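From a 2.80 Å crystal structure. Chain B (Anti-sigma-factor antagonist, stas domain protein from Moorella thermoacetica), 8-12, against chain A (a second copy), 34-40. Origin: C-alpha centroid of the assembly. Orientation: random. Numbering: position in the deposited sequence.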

# COMPACT_ATOMS: atom_id res chain seq x y z
N LEU B 8 1.12 5.03 -2.75
CA LEU B 8 1.99 3.88 -2.52
C LEU B 8 2.68 3.46 -3.82
O LEU B 8 2.28 3.88 -4.91
CB LEU B 8 1.17 2.72 -1.94
CG LEU B 8 0.24 3.09 -0.79
CD1 LEU B 8 -0.78 1.98 -0.52
CD2 LEU B 8 1.02 3.40 0.48
N LYS B 9 3.72 2.63 -3.71
CA LYS B 9 4.44 2.15 -4.89
C LYS B 9 5.14 0.82 -4.61
O LYS B 9 6.01 0.74 -3.74
CB LYS B 9 5.48 3.16 -5.37
CG LYS B 9 6.53 2.58 -6.33
CD LYS B 9 6.52 3.35 -7.64
CE LYS B 9 7.94 3.63 -8.12
NZ LYS B 9 7.98 4.26 -9.48
N VAL B 10 4.75 -0.21 -5.34
CA VAL B 10 5.40 -1.51 -5.23
C VAL B 10 5.87 -2.00 -6.59
O VAL B 10 5.07 -2.13 -7.52
CB VAL B 10 4.46 -2.54 -4.60
CG1 VAL B 10 3.03 -2.25 -5.02
CG2 VAL B 10 4.85 -3.96 -5.02
N ASP B 11 7.18 -2.25 -6.71
CA ASP B 11 7.74 -2.95 -7.87
C ASP B 11 7.83 -2.14 -9.16
O ASP B 11 7.90 -2.72 -10.24
CB ASP B 11 6.92 -4.22 -8.14
CG ASP B 11 7.62 -5.48 -7.69
OD1 ASP B 11 8.73 -5.36 -7.16
OD2 ASP B 11 7.05 -6.57 -7.86
N ASP B 12 7.83 -0.82 -9.04
CA ASP B 12 7.77 0.08 -10.20
C ASP B 12 6.32 0.39 -10.54
O ASP B 12 6.04 1.07 -11.53
CB ASP B 12 8.46 -0.54 -11.43
CG ASP B 12 9.86 -0.02 -11.66
OD1 ASP B 12 10.24 1.00 -11.06
OD2 ASP B 12 10.59 -0.64 -12.47
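Chain A, residues 34-40: LLHNITG

A short helical segment of chain A packs across the end of a chain B strand in a small, mixed contact: a modest apolar patch centred on B:Val10, bordered by a weakly hydrogen-bonded pair, B:Asp11 and A:His36. Together the two stretches bury 209 Å², counting both sides.

Residues 34-40 of chain A are helical, continuing a helix that begins earlier in the chain, whereas chain B runs as a strand through residues 8-10 and then leaves it at B:Asp11, where phi turns positive (75°). The N-to-C directions of strand and helix differ by 70°, with a signed crossing angle of -70°, so the helix lies steeply across the strand rather than along it. The axes come no closer than 9.1 Å, a separation bridged by side chains. The nearest CA atoms pair B:Val10 with A:Leu35 and B:Asp11 with A:His36, each pair 6.1 Å apart.

A:Leu35 and A:Thr39 are four residues apart, about one helical turn, and both direct their CA-to-CB bonds toward chain B; B:Val10 points back toward them. CG2 of B:Val10 lies 3.8 Å from the backbone O of A:Leu35, 4.5 Å from CB of the same leucine and 4.1 Å from CG2 of A:Thr39. A compact, branched valine suits this position, since its methyl group can rest against the helix backbone as well as its side chains. A:Leu35, in the m, t rotamer, also extends along the strand, bringing its CD1 to 4.0 Å from O of B:Lys9. The lysine itself points its CA-to-CB bond away, and its main chain supplies this closest approach.

A:Thr39 is well suited to a buried site on a helix. OG1 of A:Thr39 is 2.7 Å from O of A:Leu35 and 3.0 Å from O of A:His36, so the hydroxyl can be satisfied within its own helix while the methyl meets valine.

Beyond the strand the chemistry becomes polar. The CA-to-CB bond of B:Asp11 points sideways, but the end of its side chain comes nearer to chain A. There A:His36 ND1 donates to the carboxylate: 3.1 Å to OD1 of B:Asp11, with an N-H...O angle of 121°, and 3.4 Å to OD2 of the same residue, at 157°. Both bonds are weak, the first bent and the second long. The exposed A:His36 reaches this acidic group, giving the apolar patch a polar border.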

# COMPACT_ATOMS: atom_id res chain seq x y z
N LEU A 34 11.36 -5.66 0.56
CA LEU A 34 10.31 -6.30 1.35
C LEU A 34 9.01 -6.38 0.56
O LEU A 34 8.42 -7.45 0.44
CB LEU A 34 10.08 -5.56 2.68
CG LEU A 34 9.00 -6.16 3.59
CD1 LEU A 34 9.46 -7.45 4.26
CD2 LEU A 34 8.56 -5.15 4.64
N LEU A 35 8.59 -5.24 0.04
CA LEU A 35 7.36 -5.15 -0.75
C LEU A 35 7.41 -6.02 -2.00
O LEU A 35 6.37 -6.43 -2.53
CB LEU A 35 7.06 -3.70 -1.12
CG LEU A 35 6.78 -2.79 0.08
CD1 LEU A 35 6.68 -1.33 -0.35
CD2 LEU A 35 5.52 -3.23 0.78
N HIS A 36 8.61 -6.31 -2.49
CA HIS A 36 8.77 -7.20 -3.63
C HIS A 36 8.54 -8.64 -3.18
O HIS A 36 7.95 -9.45 -3.89
CB HIS A 36 10.16 -7.05 -4.25
CG HIS A 36 10.45 -8.05 -5.34
ND1 HIS A 36 9.61 -8.25 -6.41
CD2 HIS A 36 11.48 -8.90 -5.50
CE1 HIS A 36 10.11 -9.18 -7.20
NE2 HIS A 36 11.26 -9.60 -6.67
N ASN A 37 9.01 -8.93 -1.97
CA ASN A 37 8.89 -10.26 -1.38
C ASN A 37 7.45 -10.62 -0.97
O ASN A 37 6.97 -11.72 -1.27
CB ASN A 37 9.83 -10.38 -0.18
CG ASN A 37 11.28 -10.65 -0.59
OD1 ASN A 37 11.87 -11.63 -0.15
ND2 ASN A 37 11.83 -9.79 -1.44
N ILE A 38 6.78 -9.71 -0.29
CA ILE A 38 5.43 -9.97 0.23
C ILE A 38 4.36 -9.94 -0.86
O ILE A 38 3.17 -10.01 -0.56
CB ILE A 38 5.04 -8.98 1.35
CG1 ILE A 38 4.69 -7.61 0.75
CG2 ILE A 38 6.16 -8.86 2.37
CD1 ILE A 38 4.31 -6.58 1.78
N THR A 39 4.79 -9.82 -2.11
CA THR A 39 3.87 -9.77 -3.24
C THR A 39 4.12 -10.89 -4.23
O THR A 39 3.20 -11.35 -4.92
CB THR A 39 3.96 -8.42 -3.98
OG1 THR A 39 5.32 -8.18 -4.37
CG2 THR A 39 3.49 -7.29 -3.09
N GLY A 40 5.37 -11.33 -4.32
CA GLY A 40 5.75 -12.37 -5.25
C GLY A 40 5.30 -13.76 -4.84
O GLY A 40 4.81 -14.52 -5.68